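Local coordinates for protein acetyltransferase, GNAT family (Streptococcus pneumoniae, PDB 2I79) that binds acetyl coenzyme A and probably transfers its acetyl group to an amino group of an acceptor substrate, at residues A[66-77]-A[88-98]; A[140-151]-A[162-170]. All coordinates share one frame; numbering follows the deposited sequence.

In the fold
The chain first lays down strand 5-9, helices 15-26 and 43-55 and strand 60-66. Interaction 1 then closes the hairpin of strands 69-77 and 87-94, with ten residues between its segments. After helix 103-117, strand 123-129 runs parallel to strand 87-94. Helix 133-141 leads into interaction 2, which closes the hairpin of strands 145-156 and 160-170, again across ten residues. The two contacts follow in series, neither nested nor crossing, yet both belong to one mixed sheet, with centres about 20 Å apart. They meet directly where L90 CD2 packs 3.5 Å from F144 CZ, tying the cofactor-binding hairpin to the C-terminal one.

Interaction 1. Residues A[66-77]-A[88-98]; sequences LNGKIAGIVNIT and GDLFIVIGKRY. With ACO (acetyl coenzyme *a), chain G.
V74, I76, L90 and I92 form the apolar centre on one face of the antiparallel strands 69-77 and 88-94. With V74 CG1 at chi1 53°, between the backbone N and the carbonyl carbon, its CG2 swings across to both neighbours, tightly at 3.5 Å from I92 CG1 and 3.6 Å from L90 CD1; L90 CD1 reaches I76 CG1. Helix 103-117 covers this face through L107, L108 and A111. On the reverse face, I73 CD1 touches the edge of the F91 ring, 3.5 Å from F91 CD2, while I73 CG1 packs on V93 CG1. Helix 15-26 closes over I73 and V93 with L18 and V25. Y98, in the 3-10 segment that follows strand 88-94, turns one ring face to A71 CB, which sits toward the rim, a CH-pi contact 4.0 Å from the centroid. On its other side strand 69-77 has a classic beta bulge, A71 and G72 lying opposite the single residue A64 of strand 60-66.

Paired backbone bonds join I73 with V93, N75 with F91 and T77 with D89, and G95 N adds a nearly straight bond to A71 O (171°). Q125 holds D89 OD1.

I92 and I94 form non-hydrogen-bonded pairs with V74 and G72, which turns their peptide groups to the other edge of the strand, where the cofactor runs. I94 N donates to O9P of acetyl coenzyme A (2.8 Å), I92 O accepts from its N4P (3.0 Å), and I92 N donates to its acetyl oxygen O (2.9 Å); the pantetheine arm thus pairs with the strand edge much as another strand would, as is usual in GNAT enzymes. The I92 N-H probably polarises the thioester carbonyl for attack and could stabilise a developing oxyanion.

Interaction 2. Residues A[140-151]-A[162-170]; sequences QKHGFVIEGSQE and IDVYLMGKL
The K169 and F144 side chains cross at about a right angle, K169 CB lying 3.7 Å above the centre of the F144 ring in a CH-pi contact. From there the lysine chain runs extended to CE and bends at chi4 (76°), bringing NZ 2.8 Å from H142 O, to which it donates from a little out of the carbonyl plane. H142 O belongs to the turn after helix 133-141, whose Schellman motif bonds G143 N to Q140 O and F144 N to Y139 O.

Strand pairing satisfies the backbone further on. V145 and G168 exchange two bonds, as do Q150 and V164. Between them E147 and G148 both face L166, the pattern of a classic beta bulge: E147 N gives L166 O a straight bond (2.8 Å, 175°), whereas L166 N approaches G148 O from 54° above the carbonyl plane. The E147 carboxylate finds its partners outside the hairpin: OE2 in a salt bridge with R123, OE1 in a hydrogen bond from Q150 NE2 of the second subunit. In return Q150 NE2 bonds weakly to E147 OE1 of that subunit, and backbone bonds from E147 and S149 also cross to it. On the opposite face I146 CD1 stands 3.9 Å over the centre of the Y165 ring.

L166 packs on L166 of the second subunit, within the dimer interface. K141 NZ forms a salt bridge with a 3'-phosphate oxygen (O9A) of acetyl coenzyme A and a hydrogen bond with S105 OG. Strand 160-170 lies between strands 145-156 and 123-129, F144 rests on L124 and L126, and H142 packs against helix 103-117.

Interaction 1. Residues A[66-77]-A[88-98]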
loop_
_atom_site.group_PDB
_atom_site.type_symbol
_atom_site.label_atom_id
_atom_site.label_comp_id
_atom_site.label_asym_id
_atom_site.label_seq_id
_atom_site.Cartn_x
_atom_site.Cartn_y
_atom_site.Cartn_z
ATOM N N LEU A 66 19.076 -10.450 20.110
ATOM C CA LEU A 66 19.607 -11.710 20.596
ATOM C C LEU A 66 21.090 -11.508 20.821
ATOM O O LEU A 66 21.823 -11.111 19.895
ATOM C CB LEU A 66 19.388 -12.794 19.562
ATOM C CG LEU A 66 18.918 -14.168 19.963
ATOM C CD1 LEU A 66 17.941 -14.214 21.182
ATOM C CD2 LEU A 66 18.274 -14.723 18.678
ATOM N N ASN A 67 21.515 -11.757 22.059
ATOM C CA ASN A 67 22.899 -11.534 22.461
ATOM C C ASN A 67 23.426 -10.133 22.080
ATOM O O ASN A 67 24.543 -9.986 21.585
ATOM C CB ASN A 67 23.755 -12.674 21.900
ATOM C CG ASN A 67 23.258 -14.028 22.384
ATOM O OD1 ASN A 67 23.126 -14.990 21.622
ATOM N ND2 ASN A 67 22.907 -14.077 23.648
ATOM N N GLY A 68 22.598 -9.116 22.319
ATOM C CA GLY A 68 22.981 -7.728 22.044
ATOM C C GLY A 68 22.925 -7.270 20.591
ATOM O O GLY A 68 23.262 -6.135 20.315
ATOM N N LYS A 69 22.522 -8.141 19.664
ATOM C CA LYS A 69 22.379 -7.761 18.252
ATOM C C LYS A 69 20.952 -7.971 17.768
ATOM O O LYS A 69 20.329 -8.985 18.109
ATOM C CB LYS A 69 23.314 -8.594 17.360
ATOM C CG LYS A 69 24.802 -8.435 17.641
ATOM C CD LYS A 69 25.315 -6.933 17.578
ATOM C CE LYS A 69 25.461 -6.386 16.140
ATOM N NZ LYS A 69 25.835 -4.937 16.161
ATOM N N ILE A 70 20.451 -7.035 16.956
ATOM C CA ILE A 70 19.130 -7.163 16.332
ATOM C C ILE A 70 19.051 -8.473 15.551
ATOM O O ILE A 70 19.868 -8.717 14.641
ATOM C CB ILE A 70 18.805 -5.988 15.342
ATOM C CG1 ILE A 70 18.877 -4.644 16.050
ATOM C CG2 ILE A 70 17.401 -6.185 14.702
ATOM C CD1 ILE A 70 18.553 -3.420 15.123
ATOM N N ALA A 71 18.067 -9.301 15.930
ATOM C CA ALA A 71 17.808 -10.581 15.308
ATOM C C ALA A 71 16.493 -10.615 14.492
ATOM O O ALA A 71 16.319 -11.495 13.643
ATOM C CB ALA A 71 17.791 -11.677 16.378
ATOM N N GLY A 72 15.593 -9.661 14.764
ATOM C CA GLY A 72 14.299 -9.603 14.116
ATOM C C GLY A 72 13.595 -8.265 14.287
ATOM O O GLY A 72 13.917 -7.498 15.186
ATOM N N ILE A 73 12.670 -7.961 13.389
ATOM C CA ILE A 73 11.838 -6.764 13.503
ATOM C C ILE A 73 10.407 -7.056 13.109
ATOM O O ILE A 73 10.150 -7.904 12.260
ATOM C CB ILE A 73 12.369 -5.580 12.654
ATOM C CG1 ILE A 73 12.254 -5.849 11.153
ATOM C CG2 ILE A 73 13.808 -5.254 13.050
ATOM C CD1 ILE A 73 11.062 -5.092 10.500
ATOM N N VAL A 74 9.478 -6.391 13.779
ATOM C CA VAL A 74 8.092 -6.350 13.334
ATOM C C VAL A 74 7.725 -4.868 13.175
ATOM O O VAL A 74 8.040 -4.022 14.017
ATOM C CB VAL A 74 7.099 -7.169 14.242
ATOM C CG1 VAL A 74 7.190 -6.786 15.695
ATOM C CG2 VAL A 74 5.630 -7.016 13.733
ATOM N N ASN A 75 7.085 -4.567 12.054
ATOM C CA ASN A 75 6.742 -3.217 11.690
ATOM C C ASN A 75 5.240 -3.138 11.459
ATOM O O ASN A 75 4.668 -3.957 10.717
ATOM C CB ASN A 75 7.487 -2.900 10.417
ATOM C CG ASN A 75 7.918 -1.494 10.338
ATOM O OD1 ASN A 75 7.375 -0.716 9.551
ATOM N ND2 ASN A 75 8.889 -1.128 11.163
ATOM N N ILE A 76 4.580 -2.208 12.133
ATOM C CA ILE A 76 3.235 -1.822 11.724
ATOM C C ILE A 76 3.258 -0.413 11.151
ATOM O O ILE A 76 3.739 0.529 11.776
ATOM C CB ILE A 76 2.215 -1.889 12.838
ATOM C CG1 ILE A 76 2.147 -3.307 13.414
ATOM C CG2 ILE A 76 0.867 -1.437 12.296
ATOM C CD1 ILE A 76 1.299 -3.398 14.658
ATOM N N THR A 77 2.739 -0.319 9.941
ATOM C CA THR A 77 2.638 0.904 9.169
ATOM C C THR A 77 1.160 1.205 8.931
ATOM O O THR A 77 0.342 0.305 8.937
ATOM C CB THR A 77 3.377 0.691 7.850
ATOM O OG1 THR A 77 4.653 1.313 7.948
ATOM C CG2 THR A 77 2.606 1.215 6.678
ATOM N N GLY A 88 -3.490 -1.478 10.064
ATOM C CA GLY A 88 -2.037 -1.580 10.155
ATOM C C GLY A 88 -1.527 -2.612 9.180
ATOM O O GLY A 88 -2.003 -3.754 9.150
ATOM N N ASP A 89 -0.580 -2.198 8.349
ATOM C CA ASP A 89 0.103 -3.098 7.424
ATOM C C ASP A 89 1.288 -3.672 8.154
ATOM O O ASP A 89 2.152 -2.909 8.641
ATOM C CB ASP A 89 0.563 -2.309 6.199
ATOM C CG ASP A 89 -0.617 -1.749 5.405
ATOM O OD1 ASP A 89 -1.398 -2.569 4.890
ATOM O OD2 ASP A 89 -0.785 -0.499 5.322
ATOM N N LEU A 90 1.326 -4.997 8.240
ATOM C CA LEU A 90 2.328 -5.696 9.031
ATOM C C LEU A 90 3.503 -6.163 8.145
ATOM O O LEU A 90 3.311 -6.585 6.994
ATOM C CB LEU A 90 1.658 -6.867 9.797
ATOM C CG LEU A 90 2.231 -7.529 11.065
ATOM C CD1 LEU A 90 2.366 -6.639 12.273
ATOM C CD2 LEU A 90 1.308 -8.691 11.460
ATOM N N PHE A 91 4.719 -6.055 8.703
ATOM C CA PHE A 91 5.954 -6.590 8.112
ATOM C C PHE A 91 6.809 -7.209 9.227
ATOM O O PHE A 91 7.077 -6.528 10.223
ATOM C CB PHE A 91 6.739 -5.462 7.438
ATOM C CG PHE A 91 8.067 -5.883 6.891
ATOM C CD1 PHE A 91 8.147 -6.638 5.722
ATOM C CD2 PHE A 91 9.240 -5.545 7.540
ATOM C CE1 PHE A 91 9.388 -7.028 5.202
ATOM C CE2 PHE A 91 10.480 -5.934 7.029
ATOM C CZ PHE A 91 10.553 -6.674 5.858
ATOM N N ILE A 92 7.237 -8.468 9.055
ATOM C CA ILE A 92 8.181 -9.138 9.982
ATOM C C ILE A 92 9.328 -9.807 9.223
ATOM O O ILE A 92 9.125 -10.460 8.200
ATOM C CB ILE A 92 7.480 -10.230 10.854
ATOM C CG1 ILE A 92 6.240 -9.656 11.557
ATOM C CG2 ILE A 92 8.442 -10.846 11.940
ATOM C CD1 ILE A 92 5.496 -10.676 12.447
ATOM N N VAL A 93 10.546 -9.673 9.729
ATOM C CA VAL A 93 11.648 -10.444 9.182
ATOM C C VAL A 93 12.597 -10.810 10.305
ATOM O O VAL A 93 12.832 -10.002 11.204
ATOM C CB VAL A 93 12.372 -9.707 8.032
ATOM C CG1 VAL A 93 12.859 -8.330 8.488
ATOM C CG2 VAL A 93 13.517 -10.548 7.510
ATOM N N ILE A 94 13.074 -12.065 10.254
ATOM C CA ILE A 94 14.015 -12.642 11.228
ATOM C C ILE A 94 15.269 -13.046 10.443
ATOM O O ILE A 94 15.167 -13.477 9.284
ATOM C CB ILE A 94 13.412 -13.869 11.964
ATOM C CG1 ILE A 94 12.113 -13.484 12.709
ATOM C CG2 ILE A 94 14.398 -14.470 12.973
ATOM C CD1 ILE A 94 12.298 -12.485 13.864
ATOM N N GLY A 95 16.449 -12.836 11.039
ATOM C CA GLY A 95 17.684 -13.347 10.458
ATOM C C GLY A 95 17.586 -14.848 10.283
ATOM O O GLY A 95 17.094 -15.548 11.171
ATOM N N LYS A 96 18.022 -15.326 9.123
ATOM C CA LYS A 96 17.862 -16.703 8.719
ATOM C C LYS A 96 18.469 -17.629 9.764
ATOM O O LYS A 96 17.849 -18.589 10.193
ATOM C CB LYS A 96 18.518 -16.930 7.354
ATOM C CG LYS A 96 18.195 -18.289 6.714
ATOM C CD LYS A 96 18.600 -18.334 5.220
ATOM C CE LYS A 96 18.481 -19.761 4.685
ATOM N NZ LYS A 96 18.527 -19.911 3.179
ATOM N N ARG A 97 19.669 -17.271 10.204
ATOM C CA ARG A 97 20.381 -17.989 11.258
ATOM C C ARG A 97 19.502 -18.310 12.495
ATOM O O ARG A 97 19.782 -19.288 13.187
ATOM C CB ARG A 97 21.626 -17.172 11.678
ATOM C CG ARG A 97 22.804 -17.999 12.159
ATOM C CD ARG A 97 24.170 -17.511 11.521
ATOM N NE ARG A 97 24.166 -17.637 10.041
ATOM C CZ ARG A 97 24.185 -16.627 9.159
ATOM N NH1 ARG A 97 24.234 -15.342 9.553
ATOM N NH2 ARG A 97 24.170 -16.907 7.850
ATOM N N TYR A 98 18.448 -17.519 12.758
ATOM C CA TYR A 98 17.592 -17.706 13.956
ATOM C C TYR A 98 16.175 -18.228 13.705
ATOM O O TYR A 98 15.332 -18.249 14.624
ATOM C CB TYR A 98 17.438 -16.395 14.711
ATOM C CG TYR A 98 18.702 -15.608 14.965
ATOM C CD1 TYR A 98 19.025 -14.523 14.166
ATOM C CD2 TYR A 98 19.551 -15.921 16.043
ATOM C CE1 TYR A 98 20.159 -13.769 14.415
ATOM C CE2 TYR A 98 20.697 -15.156 16.309
ATOM C CZ TYR A 98 20.985 -14.081 15.482
ATOM O OH TYR A 98 22.096 -13.299 15.686
HETATM N N1A ACO G . 6.233 -24.812 5.886
HETATM C C2A ACO G . 5.400 -24.701 6.943
HETATM N N3A ACO G . 5.820 -24.318 8.164
HETATM C C4A ACO G . 7.114 -24.016 8.390
HETATM C C5A ACO G . 8.078 -24.094 7.295
HETATM C C6A ACO G . 7.550 -24.514 5.988
HETATM N N6A ACO G . 8.382 -24.613 4.929
HETATM N N7A ACO G . 9.267 -23.753 7.795
HETATM C C8A ACO G . 9.066 -23.469 9.118
HETATM N N9A ACO G . 7.778 -23.633 9.465
HETATM C C1B ACO G . 7.067 -23.433 10.760
HETATM C C2B ACO G . 7.744 -23.853 12.055
HETATM O O2B ACO G . 7.515 -25.231 12.358
HETATM C C3B ACO G . 7.026 -22.965 13.040
HETATM O O3B ACO G . 5.698 -23.372 13.315
HETATM P P3B ACO G . 5.234 -24.043 14.691
HETATM O O7A ACO G . 5.891 -25.391 14.438
HETATM O O8A ACO G . 3.724 -24.036 14.703
HETATM O O9A ACO G . 5.803 -23.200 15.805
HETATM C C4B ACO G . 6.841 -21.672 12.260
HETATM O O4B ACO G . 6.759 -22.047 10.890
HETATM C C5B ACO G . 7.993 -20.713 12.530
HETATM O O5B ACO G . 7.632 -20.000 13.719
HETATM P P1A ACO G . 8.753 -19.116 14.455
HETATM O O1A ACO G . 10.012 -19.921 14.639
HETATM O O2A ACO G . 8.047 -18.462 15.626
HETATM O O3A ACO G . 9.099 -18.074 13.265
HETATM P P2A ACO G . 10.565 -17.628 12.688
HETATM O O4A ACO G . 11.268 -18.666 11.807
HETATM O O5A ACO G . 11.276 -17.033 13.879
HETATM O O6A ACO G . 9.998 -16.444 11.716
HETATM C CBP ACO G . 9.615 -15.815 9.382
HETATM C CCP ACO G . 9.280 -16.754 10.526
HETATM C CDP ACO G . 8.697 -16.166 8.202
HETATM C CEP ACO G . 9.401 -14.374 9.869
HETATM C CAP ACO G . 11.078 -16.015 8.971
HETATM O OAP ACO G . 11.294 -17.328 8.403
HETATM C C9P ACO G . 11.532 -14.938 8.000
HETATM O O9P ACO G . 11.919 -13.866 8.423
HETATM N N8P ACO G . 11.511 -15.228 6.704
HETATM C C7P ACO G . 11.957 -14.327 5.635
HETATM C C6P ACO G . 11.162 -13.026 5.541
HETATM C C5P ACO G . 9.689 -13.296 5.413
HETATM O O5P ACO G . 9.297 -14.058 4.553
HETATM N N4P ACO G . 8.884 -12.680 6.270
HETATM C C3P ACO G . 7.437 -12.829 6.265
HETATM C C2P ACO G . 6.757 -12.120 5.102
HETATM S S1P ACO G . 7.003 -10.373 5.254
HETATM C C ACO G . 5.741 -9.636 5.964
HETATM O O ACO G . 5.612 -9.968 7.120
HETATM C CH3 ACO G . 4.888 -8.666 5.167
#

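Interaction 2. Residues A[140-151]-A[162-170]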
loop_
_atom_site.group_PDB
_atom_site.type_symbol
_atom_site.label_atom_id
_atom_site.label_comp_id
_atom_site.label_asym_id
_atom_site.label_seq_id
_atom_site.Cartn_x
_atom_site.Cartn_y
_atom_site.Cartn_z
ATOM N N GLN A 140 -1.184 -17.699 10.062
ATOM C CA GLN A 140 -2.400 -18.476 10.386
ATOM C C GLN A 140 -2.433 -18.817 11.873
ATOM O O GLN A 140 -3.455 -18.696 12.523
ATOM C CB GLN A 140 -2.488 -19.754 9.544
ATOM C CG GLN A 140 -2.756 -19.485 8.058
ATOM C CD GLN A 140 -3.090 -20.756 7.269
ATOM O OE1 GLN A 140 -2.207 -21.509 6.827
ATOM N NE2 GLN A 140 -4.379 -20.998 7.099
ATOM N N LYS A 141 -1.295 -19.232 12.411
ATOM C CA LYS A 141 -1.189 -19.521 13.835
ATOM C C LYS A 141 -1.702 -18.375 14.724
ATOM O O LYS A 141 -2.249 -18.617 15.792
ATOM C CB LYS A 141 0.271 -19.855 14.177
ATOM C CG LYS A 141 0.562 -20.289 15.624
ATOM C CD LYS A 141 2.065 -20.719 15.737
ATOM C CE LYS A 141 2.755 -20.255 17.059
ATOM N NZ LYS A 141 4.261 -20.527 17.083
ATOM N N HIS A 142 -1.528 -17.127 14.290
ATOM C CA HIS A 142 -1.879 -15.996 15.133
ATOM C C HIS A 142 -3.172 -15.365 14.720
ATOM O O HIS A 142 -3.403 -14.197 15.029
ATOM C CB HIS A 142 -0.740 -14.968 15.155
ATOM C CG HIS A 142 0.460 -15.446 15.903
ATOM N ND1 HIS A 142 1.421 -16.245 15.325
ATOM C CD2 HIS A 142 0.828 -15.284 17.197
ATOM C CE1 HIS A 142 2.334 -16.553 16.229
ATOM N NE2 HIS A 142 1.994 -15.991 17.377
ATOM N N GLY A 143 -4.006 -16.112 14.004
ATOM C CA GLY A 143 -5.374 -15.667 13.719
ATOM C C GLY A 143 -5.577 -14.911 12.419
ATOM O O GLY A 143 -6.646 -14.401 12.170
ATOM N N PHE A 144 -4.560 -14.869 11.570
ATOM C CA PHE A 144 -4.705 -14.280 10.251
ATOM C C PHE A 144 -5.339 -15.285 9.301
ATOM O O PHE A 144 -4.937 -16.422 9.264
ATOM C CB PHE A 144 -3.350 -13.857 9.699
ATOM C CG PHE A 144 -2.819 -12.586 10.301
ATOM C CD1 PHE A 144 -2.885 -11.381 9.602
ATOM C CD2 PHE A 144 -2.246 -12.595 11.562
ATOM C CE1 PHE A 144 -2.397 -10.224 10.145
ATOM C CE2 PHE A 144 -1.782 -11.443 12.115
ATOM C CZ PHE A 144 -1.848 -10.239 11.399
ATOM N N VAL A 145 -6.286 -14.833 8.485
ATOM C CA VAL A 145 -6.940 -15.697 7.509
ATOM C C VAL A 145 -6.625 -15.198 6.095
ATOM O O VAL A 145 -6.349 -14.008 5.896
ATOM C CB VAL A 145 -8.443 -15.702 7.759
ATOM C CG1 VAL A 145 -8.723 -16.149 9.218
ATOM C CG2 VAL A 145 -9.028 -14.340 7.495
ATOM N N ILE A 146 -6.654 -16.101 5.132
ATOM C CA ILE A 146 -6.431 -15.761 3.742
ATOM C C ILE A 146 -7.730 -15.196 3.166
ATOM O O ILE A 146 -8.766 -15.832 3.204
ATOM C CB ILE A 146 -5.914 -16.978 2.910
ATOM C CG1 ILE A 146 -4.526 -17.382 3.421
ATOM C CG2 ILE A 146 -5.882 -16.629 1.430
ATOM C CD1 ILE A 146 -4.080 -18.732 3.059
ATOM N N GLU A 147 -7.648 -13.988 2.645
ATOM C CA GLU A 147 -8.801 -13.240 2.161
ATOM C C GLU A 147 -8.833 -13.137 0.656
ATOM O O GLU A 147 -9.735 -12.515 0.096
ATOM C CB GLU A 147 -8.725 -11.821 2.737
ATOM C CG GLU A 147 -8.897 -11.838 4.239
ATOM C CD GLU A 147 -8.487 -10.557 4.908
ATOM O OE1 GLU A 147 -7.552 -9.880 4.405
ATOM O OE2 GLU A 147 -9.120 -10.232 5.944
ATOM N N GLY A 148 -7.827 -13.707 0.002
ATOM C CA GLY A 148 -7.682 -13.539 -1.431
ATOM C C GLY A 148 -6.305 -13.913 -1.927
ATOM O O GLY A 148 -5.408 -14.231 -1.148
ATOM N N SER A 149 -6.140 -13.858 -3.239
ATOM C CA SER A 149 -4.835 -14.077 -3.838
ATOM C C SER A 149 -4.746 -13.316 -5.141
ATOM O O SER A 149 -5.781 -13.042 -5.791
ATOM C CB SER A 149 -4.546 -15.568 -4.036
ATOM O OG SER A 149 -5.264 -16.082 -5.120
ATOM N N GLN A 150 -3.511 -12.919 -5.470
ATOM C CA GLN A 150 -3.228 -11.990 -6.556
ATOM C C GLN A 150 -2.090 -12.552 -7.422
ATOM O O GLN A 150 -0.975 -12.837 -6.970
ATOM C CB GLN A 150 -2.914 -10.577 -6.011
ATOM C CG GLN A 150 -4.167 -9.918 -5.386
ATOM C CD GLN A 150 -3.950 -8.558 -4.806
ATOM O OE1 GLN A 150 -2.901 -8.274 -4.269
ATOM N NE2 GLN A 150 -4.957 -7.699 -4.907
ATOM N N GLU A 151 -2.424 -12.739 -8.682
ATOM C CA GLU A 151 -1.474 -13.167 -9.683
ATOM C C GLU A 151 -0.531 -11.985 -10.061
ATOM O O GLU A 151 -0.962 -10.866 -10.181
ATOM C CB GLU A 151 -2.265 -13.689 -10.873
ATOM C CG GLU A 151 -1.486 -14.600 -11.755
ATOM C CD GLU A 151 -2.359 -15.238 -12.864
ATOM O OE1 GLU A 151 -1.775 -15.666 -13.890
ATOM O OE2 GLU A 151 -3.610 -15.262 -12.709
ATOM N N ILE A 162 5.048 -14.451 -9.608
ATOM C CA ILE A 162 4.445 -15.377 -8.663
ATOM C C ILE A 162 3.257 -14.716 -7.955
ATOM O O ILE A 162 3.139 -13.475 -7.894
ATOM C CB ILE A 162 5.465 -15.898 -7.609
ATOM C CG1 ILE A 162 6.004 -14.755 -6.726
ATOM C CG2 ILE A 162 6.628 -16.689 -8.262
ATOM C CD1 ILE A 162 6.888 -15.274 -5.608
ATOM N N ASP A 163 2.407 -15.566 -7.392
ATOM C CA ASP A 163 1.216 -15.154 -6.654
ATOM C C ASP A 163 1.503 -14.838 -5.193
ATOM O O ASP A 163 2.416 -15.403 -4.562
ATOM C CB ASP A 163 0.134 -16.261 -6.664
ATOM C CG ASP A 163 -0.469 -16.521 -8.053
ATOM O OD1 ASP A 163 0.258 -16.543 -9.055
ATOM O OD2 ASP A 163 -1.693 -16.732 -8.146
ATOM N N VAL A 164 0.647 -13.977 -4.657
ATOM C CA VAL A 164 0.608 -13.626 -3.240
ATOM C C VAL A 164 -0.777 -13.889 -2.633
ATOM O O VAL A 164 -1.780 -13.801 -3.310
ATOM C CB VAL A 164 1.029 -12.165 -2.997
ATOM C CG1 VAL A 164 2.468 -11.958 -3.473
ATOM C CG2 VAL A 164 0.076 -11.124 -3.666
ATOM N N TYR A 165 -0.805 -14.216 -1.348
ATOM C CA TYR A 165 -2.022 -14.209 -0.570
ATOM C C TYR A 165 -2.176 -12.840 0.062
ATOM O O TYR A 165 -1.218 -12.233 0.508
ATOM C CB TYR A 165 -1.981 -15.267 0.543
ATOM C CG TYR A 165 -2.166 -16.719 0.060
ATOM C CD1 TYR A 165 -3.260 -17.075 -0.751
ATOM C CD2 TYR A 165 -1.274 -17.720 0.442
ATOM C CE1 TYR A 165 -3.444 -18.402 -1.185
ATOM C CE2 TYR A 165 -1.442 -19.043 0.035
ATOM C CZ TYR A 165 -2.538 -19.380 -0.793
ATOM O OH TYR A 165 -2.734 -20.683 -1.220
ATOM N N LEU A 166 -3.408 -12.374 0.081
ATOM C CA LEU A 166 -3.867 -11.320 0.979
ATOM C C LEU A 166 -4.290 -11.945 2.306
ATOM O O LEU A 166 -5.132 -12.864 2.314
ATOM C CB LEU A 166 -5.118 -10.683 0.367
ATOM C CG LEU A 166 -5.034 -10.080 -1.031
ATOM C CD1 LEU A 166 -6.485 -9.864 -1.563
ATOM C CD2 LEU A 166 -4.236 -8.786 -0.936
ATOM N N MET A 167 -3.696 -11.495 3.411
ATOM C CA MET A 167 -4.003 -12.067 4.727
ATOM C C MET A 167 -4.414 -10.957 5.710
ATOM O O MET A 167 -3.866 -9.837 5.688
ATOM C CB MET A 167 -2.793 -12.804 5.284
ATOM C CG MET A 167 -2.235 -13.959 4.411
ATOM S SD MET A 167 -1.145 -15.098 5.294
ATOM C CE MET A 167 -2.329 -15.781 6.436
ATOM N N GLY A 168 -5.371 -11.262 6.580
ATOM C CA GLY A 168 -5.913 -10.248 7.489
ATOM C C GLY A 168 -6.380 -10.762 8.832
ATOM O O GLY A 168 -6.676 -11.935 8.961
ATOM N N LYS A 169 -6.417 -9.867 9.829
ATOM C CA LYS A 169 -6.899 -10.156 11.178
ATOM C C LYS A 169 -7.634 -8.957 11.766
ATOM O O LYS A 169 -7.121 -7.815 11.718
ATOM C CB LYS A 169 -5.727 -10.523 12.074
ATOM C CG LYS A 169 -6.129 -10.966 13.482
ATOM C CD LYS A 169 -4.940 -10.975 14.417
ATOM C CE LYS A 169 -5.353 -11.359 15.827
ATOM N NZ LYS A 169 -5.612 -12.815 15.954
ATOM N N LEU A 170 -8.827 -9.186 12.304
ATOM C CA LEU A 170 -9.561 -8.123 13.002
ATOM C C LEU A 170 -9.127 -8.090 14.452
ATOM O O LEU A 170 -8.927 -9.134 15.054
ATOM C CB LEU A 170 -11.069 -8.324 12.916
ATOM C CG LEU A 170 -11.649 -8.456 11.513
ATOM C CD1 LEU A 170 -13.177 -8.634 11.561
ATOM C CD2 LEU A 170 -11.247 -7.276 10.652
#